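Local coordinates for thiamine-binding periplasmic protein (PDB 2QRY) that binds thiamine, thiamine phosphate and thiamine diphosphate in the periplasm as the solute-binding component of the ThiBPQ importer, at residues A[30-35]-A[198-203]; A[193-198]-A[204-209]; A[236-241]-A[298-303]; A[284-287]-A[291-294]. One frame throughout, in Å; residues are numbered along the deposited sequence.

Contacts 1 and 2 lie on the same side of the chain's centre, about 12 Å apart between centres, and share helix 200-208: contact 1 uses its start, at the thiamin phosphate, and contact 2 its later turns, packed on strand 193-197. Along the chain their segments alternate. Contacts 3 and 4 follow, with 284-287 and 291-294 nested inside the loop that 236-241 and 298-303 close; their centres are about 17 Å apart and the two touch. Contacts 1 and 4 lie about 20 Å apart between centres, yet both reach the ligand. The pocket is thus built from distant parts of the sequence, while contacts 2 and 3 pack the fold farther out.

Contact 1 of 4, residues A[30-35]-A[198-203]; sequences YDSFAA and KGWSEA. With TPS (thiamin phosphate), chain E.
The polar link between the two helix starts is a hydrogen bond from Ser201 OG to Asp31 OD1, 2.9 Å long, which meets the oxygen from above the carboxylate plane, 48° out of it. A water binds the same Asp31 OD1 and accepts from Ser201 N at 3.0 Å, so a second path runs beside the direct one. Apolar contact is slight: Ser32 CB lies 3.8 Å from Trp200 CZ3, approaching the indole obliquely.

The ligand contributes the rest. With CG anti to the backbone N (chi1 169°), the Trp200 indole lies against thiamin phosphate, whose thiazolium C2 sits 3.3 Å above the ring plane and over its centre; CH2 of Trp200 reaches pyrimidine N3A at 3.3 Å. Trp200 N also donates to phosphate O1 at 3.1 Å, with an angle of 143° at the hydrogen. The Tyr30 ring turns a face to ligand C6, near the rim, and its hydroxyl is hydrogen-bonded to Glu248 and Asn282. With an alanine here in place of Trp200, the thiazolium would probably lose the flat surface it lies on, and Ser217 OG its indole partner. A phosphate at the N-terminus of helix 200-208, just past the N-cap Gly199, and a ligand held between two lobes are characteristic of the cleft of periplasmic solute-binding proteins.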
loop_
_atom_site.group_PDB
_atom_site.type_symbol
_atom_site.label_atom_id
_atom_site.label_comp_id
_atom_site.label_asym_id
_atom_site.label_seq_id
_atom_site.Cartn_x
_atom_site.Cartn_y
_atom_site.Cartn_z
ATOM N N TYR A 30 -7.453 -6.075 -0.740
ATOM C CA TYR A 30 -8.107 -4.949 -0.082
ATOM C C TYR A 30 -9.168 -4.318 -0.984
ATOM O O TYR A 30 -9.192 -4.584 -2.193
ATOM C CB TYR A 30 -7.060 -3.921 0.373
ATOM C CG TYR A 30 -6.054 -3.492 -0.675
ATOM C CD1 TYR A 30 -6.363 -2.502 -1.609
ATOM C CD2 TYR A 30 -4.765 -4.035 -0.690
ATOM C CE1 TYR A 30 -5.402 -2.049 -2.530
ATOM C CE2 TYR A 30 -3.800 -3.596 -1.604
ATOM C CZ TYR A 30 -4.124 -2.601 -2.516
ATOM O OH TYR A 30 -3.161 -2.133 -3.382
ATOM N N ASP A 31 -10.041 -3.483 -0.412
ATOM C CA ASP A 31 -11.136 -2.896 -1.184
ATOM C C ASP A 31 -10.828 -1.984 -2.356
ATOM O O ASP A 31 -11.519 -2.054 -3.372
ATOM C CB ASP A 31 -12.162 -2.198 -0.271
ATOM C CG ASP A 31 -11.545 -1.161 0.643
ATOM O OD1 ASP A 31 -10.626 -0.433 0.213
ATOM O OD2 ASP A 31 -12.002 -1.064 1.802
ATOM N N SER A 32 -9.819 -1.128 -2.243
ATOM C CA SER A 32 -9.514 -0.235 -3.351
ATOM C C SER A 32 -8.962 -0.995 -4.564
ATOM O O SER A 32 -8.980 -0.481 -5.678
ATOM C CB SER A 32 -8.535 0.856 -2.910
ATOM O OG SER A 32 -7.292 0.308 -2.534
ATOM N N PHE A 33 -8.491 -2.224 -4.361
ATOM C CA PHE A 33 -7.963 -2.996 -5.484
ATOM C C PHE A 33 -9.110 -3.620 -6.276
ATOM O O PHE A 33 -9.176 -3.477 -7.497
ATOM C CB PHE A 33 -7.021 -4.105 -5.006
ATOM C CG PHE A 33 -6.275 -4.787 -6.121
ATOM C CD1 PHE A 33 -5.069 -4.274 -6.589
ATOM C CD2 PHE A 33 -6.786 -5.931 -6.721
ATOM C CE1 PHE A 33 -4.384 -4.891 -7.636
ATOM C CE2 PHE A 33 -6.106 -6.558 -7.770
ATOM C CZ PHE A 33 -4.903 -6.038 -8.228
ATOM N N ALA A 34 -10.014 -4.302 -5.578
ATOM C CA ALA A 34 -11.150 -4.958 -6.223
ATOM C C ALA A 34 -12.296 -4.004 -6.572
ATOM O O ALA A 34 -13.269 -4.402 -7.214
ATOM C CB ALA A 34 -11.671 -6.079 -5.334
ATOM N N ALA A 35 -12.179 -2.747 -6.157
ATOM C CA ALA A 35 -13.219 -1.759 -6.424
ATOM C C ALA A 35 -13.548 -1.666 -7.906
ATOM O O ALA A 35 -12.685 -1.894 -8.756
ATOM C CB ALA A 35 -12.783 -0.393 -5.907
ATOM N N LYS A 198 -9.446 2.524 9.733
ATOM C CA LYS A 198 -8.824 1.218 9.577
ATOM C C LYS A 198 -8.234 1.061 8.181
ATOM O O LYS A 198 -7.217 0.392 7.995
ATOM C CB LYS A 198 -9.856 0.108 9.810
ATOM C CG LYS A 198 -10.189 -0.153 11.264
ATOM C CD LYS A 198 -11.176 -1.305 11.385
ATOM C CE LYS A 198 -11.177 -1.870 12.783
ATOM N NZ LYS A 198 -11.324 -0.783 13.777
ATOM N N GLY A 199 -8.893 1.674 7.205
ATOM C CA GLY A 199 -8.429 1.579 5.841
ATOM C C GLY A 199 -8.278 2.916 5.150
ATOM O O GLY A 199 -8.848 3.922 5.566
ATOM N N TRP A 200 -7.499 2.905 4.076
ATOM C CA TRP A 200 -7.221 4.089 3.278
ATOM C C TRP A 200 -8.476 4.693 2.641
ATOM O O TRP A 200 -8.683 5.897 2.691
ATOM C CB TRP A 200 -6.202 3.723 2.191
ATOM C CG TRP A 200 -6.028 4.774 1.144
ATOM C CD1 TRP A 200 -5.166 5.832 1.173
ATOM C CD2 TRP A 200 -6.770 4.890 -0.074
ATOM N NE1 TRP A 200 -5.327 6.604 0.045
ATOM C CE2 TRP A 200 -6.305 6.049 -0.737
ATOM C CE3 TRP A 200 -7.781 4.127 -0.674
ATOM C CZ2 TRP A 200 -6.820 6.464 -1.973
ATOM C CZ3 TRP A 200 -8.293 4.543 -1.911
ATOM C CH2 TRP A 200 -7.810 5.698 -2.542
ATOM N N SER A 201 -9.309 3.856 2.039
ATOM C CA SER A 201 -10.517 4.342 1.385
ATOM C C SER A 201 -11.317 5.351 2.197
ATOM O O SER A 201 -11.624 6.440 1.709
ATOM C CB SER A 201 -11.415 3.165 1.004
ATOM O OG SER A 201 -10.838 2.442 -0.065
ATOM N N GLU A 202 -11.672 4.993 3.429
ATOM C CA GLU A 202 -12.449 5.898 4.271
ATOM C C GLU A 202 -11.676 7.178 4.564
ATOM O O GLU A 202 -12.241 8.276 4.543
ATOM C CB GLU A 202 -12.825 5.224 5.590
ATOM C CG GLU A 202 -13.537 6.167 6.549
ATOM C CD GLU A 202 -13.952 5.491 7.836
ATOM O OE1 GLU A 202 -13.443 4.390 8.138
ATOM O OE2 GLU A 202 -14.786 6.075 8.550
ATOM N N ALA A 203 -10.384 7.024 4.843
ATOM C CA ALA A 203 -9.510 8.154 5.134
ATOM C C ALA A 203 -9.515 9.167 3.993
ATOM O O ALA A 203 -9.741 10.359 4.205
ATOM C CB ALA A 203 -8.089 7.662 5.366
HETATM C CM2 TPS E . -6.321 8.199 -5.501
HETATM N N3 TPS E . -3.657 2.839 -2.787
HETATM C C2 TPS E . -4.653 3.359 -2.097
HETATM S S1 TPS E . -4.754 2.370 -0.689
HETATM C C5 TPS E . -3.426 1.266 -1.074
HETATM C C4 TPS E . -2.999 1.753 -2.291
HETATM C CM4 TPS E . -1.835 1.096 -3.026
HETATM C C6 TPS E . -2.988 0.140 -0.191
HETATM C C7 TPS E . -4.043 0.212 0.913
HETATM O O7 TPS E . -3.859 -0.733 1.960
HETATM N N1A TPS E . -4.326 7.075 -4.603
HETATM C C2A TPS E . -5.539 6.955 -5.149
HETATM N N3A TPS E . -6.070 5.757 -5.386
HETATM C C4A TPS E . -5.405 4.621 -5.084
HETATM N N4A TPS E . -5.983 3.390 -5.337
HETATM C C5A TPS E . -4.103 4.709 -4.496
HETATM C C6A TPS E . -3.595 5.999 -4.271
HETATM C C7A TPS E . -3.263 3.468 -4.109
HETATM P P1 TPS E . -5.070 -0.497 3.004
HETATM O O1 TPS E . -5.087 0.993 3.449
HETATM O O2 TPS E . -4.961 -1.475 4.244
HETATM O O3 TPS E . -6.399 -0.793 2.276
HETATM O O HOH W 1 -9.671 0.934 2.664
#

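Contact 2 of 4, residues A[193-198]-A[204-209]; sequences TVTVTK and YGLFLK
Leu206 meets Thr195 and Thr197 without help from any flat group, because the rings of 204-209 are turned to other surroundings. The Tyr204 ring meets the Trp200 ring, their planes at about 30°, and Tyr204 also touches Ser217; Phe207 packs on Val215 of the same strand, 214-218.

What joins the two segments is methyl against methyl. Leu206 CD1 lies 3.8 Å from Thr195 CG2 and 4.1 Å from Thr197 CG2, and no hydrogen bond crosses. Thr195 and Leu206 run across each other at about a right angle, whereas Thr197 and Leu206 meet tip to tip. Thr195 and Thr197 are two residues apart on the strand and face the helix together, while Val196 between them points away. With OG1 turned away from the backbone N (chi1 -167°), CG2 of Thr195 falls between N and the carbonyl carbon, on the side of the helix. In Thr197 the rotation is different: OG1 takes that place, where it is hydrogen-bonded to Gly199 O, and CG2 is left to face Leu206. The branched threonine thus serves the turn into the helix with one arm and the packing with the other.

Strand 193-197 runs parallel to 156-159, which in turn is parallel to 214-218. Helix 200-208 is the connection of a beta-alpha-beta crossover from the first of these strands to the last, passing the middle one, and Leu206 packs it against the strand it has just left.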
loop_
_atom_site.group_PDB
_atom_site.type_symbol
_atom_site.label_atom_id
_atom_site.label_comp_id
_atom_site.label_asym_id
_atom_site.label_seq_id
_atom_site.Cartn_x
_atom_site.Cartn_y
_atom_site.Cartn_z
ATOM N N THR A 193 -4.708 15.596 14.708
ATOM C CA THR A 193 -5.449 14.478 14.134
ATOM C C THR A 193 -6.970 14.553 14.264
ATOM O O THR A 193 -7.512 14.561 15.366
ATOM C CB THR A 193 -4.989 13.149 14.755
ATOM O OG1 THR A 193 -3.567 13.042 14.640
ATOM C CG2 THR A 193 -5.638 11.977 14.036
ATOM N N VAL A 194 -7.656 14.593 13.128
ATOM C CA VAL A 194 -9.114 14.639 13.128
ATOM C C VAL A 194 -9.651 13.243 13.448
ATOM O O VAL A 194 -10.557 13.085 14.268
ATOM C CB VAL A 194 -9.659 15.092 11.754
ATOM C CG1 VAL A 194 -11.175 15.009 11.743
ATOM C CG2 VAL A 194 -9.206 16.512 11.461
ATOM N N THR A 195 -9.078 12.231 12.805
ATOM C CA THR A 195 -9.501 10.856 13.040
ATOM C C THR A 195 -8.520 9.852 12.441
ATOM O O THR A 195 -7.618 10.214 11.683
ATOM C CB THR A 195 -10.902 10.586 12.438
ATOM O OG1 THR A 195 -11.403 9.342 12.945
ATOM C CG2 THR A 195 -10.829 10.512 10.919
ATOM N N VAL A 196 -8.705 8.588 12.794
ATOM C CA VAL A 196 -7.867 7.518 12.290
ATOM C C VAL A 196 -8.785 6.384 11.849
ATOM O O VAL A 196 -9.566 5.868 12.648
ATOM C CB VAL A 196 -6.921 6.993 13.371
ATOM C CG1 VAL A 196 -6.063 5.867 12.797
ATOM C CG2 VAL A 196 -6.064 8.127 13.907
ATOM N N THR A 197 -8.695 6.005 10.579
ATOM C CA THR A 197 -9.525 4.940 10.037
ATOM C C THR A 197 -8.729 3.634 9.885
ATOM O O THR A 197 -7.495 3.639 9.889
ATOM C CB THR A 197 -10.064 5.327 8.661
ATOM O OG1 THR A 197 -8.983 5.328 7.725
ATOM C CG2 THR A 197 -10.677 6.720 8.698
ATOM N N LYS A 198 -9.446 2.524 9.733
ATOM C CA LYS A 198 -8.824 1.218 9.577
ATOM C C LYS A 198 -8.234 1.061 8.181
ATOM O O LYS A 198 -7.217 0.392 7.995
ATOM C CB LYS A 198 -9.856 0.108 9.810
ATOM C CG LYS A 198 -10.189 -0.153 11.264
ATOM C CD LYS A 198 -11.176 -1.305 11.385
ATOM C CE LYS A 198 -11.177 -1.870 12.783
ATOM N NZ LYS A 198 -11.324 -0.783 13.777
ATOM N N TYR A 204 -9.258 8.679 2.784
ATOM C CA TYR A 204 -9.202 9.529 1.603
ATOM C C TYR A 204 -10.553 10.171 1.320
ATOM O O TYR A 204 -10.634 11.333 0.915
ATOM C CB TYR A 204 -8.724 8.705 0.395
ATOM C CG TYR A 204 -7.998 9.529 -0.642
ATOM C CD1 TYR A 204 -8.656 9.996 -1.779
ATOM C CD2 TYR A 204 -6.660 9.884 -0.463
ATOM C CE1 TYR A 204 -7.998 10.801 -2.715
ATOM C CE2 TYR A 204 -5.992 10.686 -1.387
ATOM C CZ TYR A 204 -6.666 11.143 -2.510
ATOM O OH TYR A 204 -6.014 11.945 -3.423
ATOM N N GLY A 205 -11.618 9.419 1.553
ATOM C CA GLY A 205 -12.948 9.953 1.328
ATOM C C GLY A 205 -13.257 11.129 2.237
ATOM O O GLY A 205 -13.849 12.121 1.796
ATOM N N LEU A 206 -12.867 11.024 3.507
ATOM C CA LEU A 206 -13.113 12.109 4.445
ATOM C C LEU A 206 -12.290 13.303 3.997
ATOM O O LEU A 206 -12.753 14.435 4.051
ATOM C CB LEU A 206 -12.721 11.703 5.867
ATOM C CG LEU A 206 -13.515 10.545 6.473
ATOM C CD1 LEU A 206 -12.847 10.087 7.751
ATOM C CD2 LEU A 206 -14.949 10.985 6.735
ATOM N N PHE A 207 -11.066 13.060 3.539
ATOM C CA PHE A 207 -10.241 14.163 3.075
ATOM C C PHE A 207 -10.967 14.895 1.950
ATOM O O PHE A 207 -11.162 16.112 2.013
ATOM C CB PHE A 207 -8.887 13.660 2.567
ATOM C CG PHE A 207 -8.144 14.663 1.719
ATOM C CD1 PHE A 207 -7.619 15.823 2.281
ATOM C CD2 PHE A 207 -7.979 14.445 0.348
ATOM C CE1 PHE A 207 -6.936 16.765 1.485
ATOM C CE2 PHE A 207 -7.301 15.369 -0.457
ATOM C CZ PHE A 207 -6.778 16.537 0.117
ATOM N N LEU A 208 -11.376 14.149 0.926
ATOM C CA LEU A 208 -12.064 14.744 -0.213
ATOM C C LEU A 208 -13.344 15.460 0.201
ATOM O O LEU A 208 -13.778 16.392 -0.472
ATOM C CB LEU A 208 -12.383 13.681 -1.260
ATOM C CG LEU A 208 -11.160 13.032 -1.900
ATOM C CD1 LEU A 208 -11.605 11.898 -2.797
ATOM C CD2 LEU A 208 -10.381 14.070 -2.687
ATOM N N LYS A 209 -13.949 15.024 1.302
ATOM C CA LYS A 209 -15.164 15.664 1.787
ATOM C C LYS A 209 -14.838 16.937 2.581
ATOM O O LYS A 209 -15.737 17.674 2.984
ATOM C CB LYS A 209 -15.985 14.679 2.633
ATOM C CG LYS A 209 -16.851 13.748 1.780
ATOM C CD LYS A 209 -17.541 12.642 2.579
ATOM C CE LYS A 209 -16.552 11.546 2.989
ATOM N NZ LYS A 209 -17.207 10.323 3.559
#

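Contact 3 of 4, residues A[236-241]-A[298-303]; sequences AANFSE and KLTKPA
Van der Waals contact carries most of the meeting between Asn238 and the pair Thr300 and Pro302. The methyl of Thr300 sits over one face of the Asn238 amide, with CG2 3.7 Å from Asn238 ND2 and 3.8 Å from Asn238 CG; the two side chains cross at about a right angle. Pro302 comes from another direction, beyond the oxygen end and much nearer the amide plane: Asn238 OD1 is 3.8 Å from Pro302 CA and 3.9 Å from Pro302 CB. The amide reaches both neighbours because the asparagine side chain extends away from its own N (chi1 -168°), across toward 298-303.

Polar contact is indirect. A water donates to Ala236 O at 3.2 Å and, more weakly, to Thr300 O at 3.4 Å, so two backbone carbonyls are tied through one molecule.

Packing around the contact joins the two loops to the sheet. His243 of strand 243-252 is touched by both Asn238 and Pro302, and Pro302 also rests on Tyr127 of strand 121-133. The side chain of Pro302 comes within about 4 Å of that of Thr219, a thiamine-binding residue.

Across this contact the amide meets only carbon atoms. Between these two segments the chemistry is thus van der Waals packing, carbon against an amide face and its oxygen end, plus one water that links two backbone carbonyls and holds Thr300 O by the weaker bond.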
loop_
_atom_site.group_PDB
_atom_site.type_symbol
_atom_site.label_atom_id
_atom_site.label_comp_id
_atom_site.label_asym_id
_atom_site.label_seq_id
_atom_site.Cartn_x
_atom_site.Cartn_y
_atom_site.Cartn_z
ATOM N N ALA A 236 0.813 15.981 -3.467
ATOM C CA ALA A 236 1.447 15.205 -2.415
ATOM C C ALA A 236 2.656 16.027 -1.992
ATOM O O ALA A 236 3.511 16.345 -2.822
ATOM C CB ALA A 236 1.891 13.847 -2.954
ATOM N N ALA A 237 2.723 16.376 -0.713
ATOM C CA ALA A 237 3.830 17.182 -0.205
ATOM C C ALA A 237 5.132 16.393 -0.191
ATOM O O ALA A 237 5.205 15.297 0.362
ATOM C CB ALA A 237 3.505 17.691 1.182
ATOM N N ASN A 238 6.155 16.957 -0.821
ATOM C CA ASN A 238 7.467 16.327 -0.903
ATOM C C ASN A 238 8.282 16.749 0.321
ATOM O O ASN A 238 8.685 17.907 0.431
ATOM C CB ASN A 238 8.152 16.766 -2.207
ATOM C CG ASN A 238 9.399 15.947 -2.538
ATOM O OD1 ASN A 238 9.470 14.741 -2.276
ATOM N ND2 ASN A 238 10.379 16.601 -3.145
ATOM N N PHE A 239 8.510 15.819 1.247
ATOM C CA PHE A 239 9.265 16.139 2.459
ATOM C C PHE A 239 10.774 15.928 2.333
ATOM O O PHE A 239 11.237 14.983 1.700
ATOM C CB PHE A 239 8.719 15.351 3.658
ATOM C CG PHE A 239 7.317 15.741 4.060
ATOM C CD1 PHE A 239 6.750 16.932 3.603
ATOM C CD2 PHE A 239 6.574 14.927 4.911
ATOM C CE1 PHE A 239 5.468 17.306 3.983
ATOM C CE2 PHE A 239 5.281 15.296 5.300
ATOM C CZ PHE A 239 4.729 16.490 4.834
ATOM N N SER A 240 11.529 16.830 2.959
ATOM C CA SER A 240 12.985 16.803 2.918
ATOM C C SER A 240 13.642 15.594 3.584
ATOM O O SER A 240 14.791 15.277 3.282
ATOM C CB SER A 240 13.546 18.103 3.517
ATOM O OG SER A 240 13.142 18.292 4.862
ATOM N N GLU A 241 12.939 14.919 4.489
ATOM C CA GLU A 241 13.525 13.744 5.121
ATOM C C GLU A 241 13.529 12.586 4.126
ATOM O O GLU A 241 14.274 11.618 4.281
ATOM C CB GLU A 241 12.736 13.325 6.370
ATOM C CG GLU A 241 12.694 14.365 7.476
ATOM C CD GLU A 241 11.405 15.160 7.464
ATOM O OE1 GLU A 241 10.672 15.083 6.451
ATOM O OE2 GLU A 241 11.129 15.862 8.460
ATOM N N LYS A 298 3.719 14.712 -14.022
ATOM C CA LYS A 298 3.451 15.905 -13.224
ATOM C C LYS A 298 3.754 15.601 -11.760
ATOM O O LYS A 298 3.817 16.503 -10.923
ATOM C CB LYS A 298 1.980 16.327 -13.341
ATOM C CG LYS A 298 1.515 16.744 -14.730
ATOM C CD LYS A 298 0.019 17.063 -14.717
ATOM C CE LYS A 298 -0.267 18.552 -14.850
ATOM N NZ LYS A 298 0.376 19.398 -13.815
ATOM N N LEU A 299 3.937 14.321 -11.458
ATOM C CA LEU A 299 4.207 13.880 -10.093
ATOM C C LEU A 299 5.650 14.096 -9.678
ATOM O O LEU A 299 6.536 14.230 -10.520
ATOM C CB LEU A 299 3.873 12.401 -9.957
ATOM C CG LEU A 299 2.441 12.019 -10.310
ATOM C CD1 LEU A 299 2.312 10.497 -10.306
ATOM C CD2 LEU A 299 1.484 12.672 -9.313
ATOM N N THR A 300 5.889 14.124 -8.375
ATOM C CA THR A 300 7.243 14.294 -7.890
ATOM C C THR A 300 7.782 12.982 -7.336
ATOM O O THR A 300 7.146 12.342 -6.498
ATOM C CB THR A 300 7.335 15.358 -6.783
ATOM O OG1 THR A 300 6.968 16.637 -7.313
ATOM C CG2 THR A 300 8.761 15.442 -6.250
ATOM N N LYS A 301 8.948 12.582 -7.833
ATOM C CA LYS A 301 9.626 11.370 -7.382
ATOM C C LYS A 301 10.486 11.789 -6.195
ATOM O O LYS A 301 11.396 12.605 -6.341
ATOM C CB LYS A 301 10.534 10.822 -8.486
ATOM C CG LYS A 301 9.849 9.978 -9.550
ATOM C CD LYS A 301 9.749 8.516 -9.116
ATOM C CE LYS A 301 9.251 7.623 -10.253
ATOM N NZ LYS A 301 9.215 6.181 -9.857
ATOM N N PRO A 302 10.210 11.252 -5.000
ATOM C CA PRO A 302 11.053 11.671 -3.879
ATOM C C PRO A 302 12.513 11.279 -4.117
ATOM O O PRO A 302 12.804 10.169 -4.564
ATOM C CB PRO A 302 10.424 10.954 -2.687
ATOM C CG PRO A 302 9.854 9.715 -3.306
ATOM C CD PRO A 302 9.243 10.220 -4.588
ATOM N N ALA A 303 13.425 12.204 -3.835
ATOM C CA ALA A 303 14.848 11.946 -4.024
ATOM C C ALA A 303 15.286 10.772 -3.160
ATOM O O ALA A 303 15.616 9.699 -3.666
ATOM C CB ALA A 303 15.654 13.183 -3.661
HETATM O O HOH W 2 5.304 14.170 -4.255
#

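Contact 4 of 4, residues A[284-287]-A[291-294]; sequences MYPV and TLPA. With TPS (thiamin phosphate), chain E.
Tyr285, which rests against Leu292, is tied through its backbone to Tyr125 by a hydrogen bond; no such bond links 284-287 directly to 291-294. This bond belongs to the short antiparallel pairing of strand 285-286 with strand 121-133 in the sheet of the solute-binding fold, and the chain then loops back to lay Leu292 on it.

Leu292 spreads its two methyls over successive residues. CD1 comes to the edge of the Tyr285 ring, near its plane, 4.0 Å from Tyr285 CD1, and the two side chains cross at about a right angle. The ring has further partners: Lys301 makes a cation-pi contact with it, and the ring of Tyr125 meets it with planes at about 30°. Pro286 and Pro293 both pack on Pro279 of helix 278-281, bringing a third element to the return of the chain.

Met284, a selenomethionine here, faces the pocket instead. Bends at chi2 (-72°) and chi3 (-83°) fold its chain so that SE lies 3.8 Å from CM4 of thiamin phosphate.

The other methyl of Leu292 is the more tightly packed: CD2 is 3.9 Å from Pro286 CG and only 3.4 Å from Pro286 CD, closer than carbons usually approach.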
loop_
_atom_site.group_PDB
_atom_site.type_symbol
_atom_site.label_atom_id
_atom_site.label_comp_id
_atom_site.label_asym_id
_atom_site.label_seq_id
_atom_site.Cartn_x
_atom_site.Cartn_y
_atom_site.Cartn_z
HETATM N N MSE A 284 -0.284 3.530 -8.852
HETATM C CA MSE A 284 1.004 3.175 -8.278
HETATM C C MSE A 284 1.934 2.924 -9.464
HETATM O O MSE A 284 1.468 2.804 -10.599
HETATM C CB MSE A 284 0.866 1.883 -7.460
HETATM C CG MSE A 284 0.008 1.994 -6.211
HETATM SE SE MSE A 284 0.878 3.018 -4.817
HETATM C CE MSE A 284 1.982 1.605 -4.054
ATOM N N TYR A 285 3.236 2.839 -9.213
ATOM C CA TYR A 285 4.189 2.577 -10.290
ATOM C C TYR A 285 4.250 1.071 -10.547
ATOM O O TYR A 285 4.396 0.279 -9.615
ATOM C CB TYR A 285 5.583 3.099 -9.921
ATOM C CG TYR A 285 5.653 4.602 -9.804
ATOM C CD1 TYR A 285 5.570 5.414 -10.934
ATOM C CD2 TYR A 285 5.781 5.215 -8.559
ATOM C CE1 TYR A 285 5.611 6.803 -10.828
ATOM C CE2 TYR A 285 5.826 6.604 -8.440
ATOM C CZ TYR A 285 5.738 7.389 -9.580
ATOM O OH TYR A 285 5.768 8.757 -9.463
ATOM N N PRO A 286 4.129 0.658 -11.818
ATOM C CA PRO A 286 4.169 -0.756 -12.199
ATOM C C PRO A 286 5.516 -1.398 -11.900
ATOM O O PRO A 286 6.534 -0.716 -11.747
ATOM C CB PRO A 286 3.878 -0.724 -13.697
ATOM C CG PRO A 286 3.092 0.524 -13.870
ATOM C CD PRO A 286 3.829 1.494 -12.990
ATOM N N VAL A 287 5.511 -2.721 -11.829
ATOM C CA VAL A 287 6.715 -3.475 -11.548
ATOM C C VAL A 287 7.384 -3.897 -12.862
ATOM O O VAL A 287 8.562 -4.254 -12.886
ATOM C CB VAL A 287 6.379 -4.700 -10.672
ATOM C CG1 VAL A 287 5.646 -5.741 -11.479
ATOM C CG2 VAL A 287 7.623 -5.246 -10.068
ATOM N N THR A 291 4.051 1.318 -20.087
ATOM C CA THR A 291 4.021 2.755 -20.318
ATOM C C THR A 291 3.131 3.476 -19.314
ATOM O O THR A 291 1.953 3.147 -19.163
ATOM C CB THR A 291 3.534 3.084 -21.749
ATOM O OG1 THR A 291 2.156 2.713 -21.890
ATOM C CG2 THR A 291 4.369 2.326 -22.779
ATOM N N LEU A 292 3.704 4.454 -18.620
ATOM C CA LEU A 292 2.952 5.223 -17.643
ATOM C C LEU A 292 2.050 6.205 -18.376
ATOM O O LEU A 292 2.435 6.779 -19.395
ATOM C CB LEU A 292 3.896 5.986 -16.713
ATOM C CG LEU A 292 4.915 5.161 -15.926
ATOM C CD1 LEU A 292 5.612 6.058 -14.914
ATOM C CD2 LEU A 292 4.222 4.018 -15.225
ATOM N N PRO A 293 0.828 6.405 -17.868
ATOM C CA PRO A 293 -0.132 7.327 -18.482
ATOM C C PRO A 293 0.409 8.742 -18.489
ATOM O O PRO A 293 1.118 9.146 -17.565
ATOM C CB PRO A 293 -1.356 7.209 -17.572
ATOM C CG PRO A 293 -1.237 5.831 -17.000
ATOM C CD PRO A 293 0.235 5.740 -16.698
ATOM N N ALA A 294 0.088 9.497 -19.533
ATOM C CA ALA A 294 0.524 10.882 -19.586
ATOM C C ALA A 294 -0.142 11.473 -18.352
ATOM O O ALA A 294 -1.308 11.181 -18.079
ATOM C CB ALA A 294 0.003 11.554 -20.849
HETATM C CM2 TPS E . -6.321 8.199 -5.501
HETATM N N3 TPS E . -3.657 2.839 -2.787
HETATM C C2 TPS E . -4.653 3.359 -2.097
HETATM S S1 TPS E . -4.754 2.370 -0.689
HETATM C C5 TPS E . -3.426 1.266 -1.074
HETATM C C4 TPS E . -2.999 1.753 -2.291
HETATM C CM4 TPS E . -1.835 1.096 -3.026
HETATM C C6 TPS E . -2.988 0.140 -0.191
HETATM C C7 TPS E . -4.043 0.212 0.913
HETATM O O7 TPS E . -3.859 -0.733 1.960
HETATM N N1A TPS E . -4.326 7.075 -4.603
HETATM C C2A TPS E . -5.539 6.955 -5.149
HETATM N N3A TPS E . -6.070 5.757 -5.386
HETATM C C4A TPS E . -5.405 4.621 -5.084
HETATM N N4A TPS E . -5.983 3.390 -5.337
HETATM C C5A TPS E . -4.103 4.709 -4.496
HETATM C C6A TPS E . -3.595 5.999 -4.271
HETATM C C7A TPS E . -3.263 3.468 -4.109
HETATM P P1 TPS E . -5.070 -0.497 3.004
HETATM O O1 TPS E . -5.087 0.993 3.449
HETATM O O2 TPS E . -4.961 -1.475 4.244
HETATM O O3 TPS E . -6.399 -0.793 2.276
#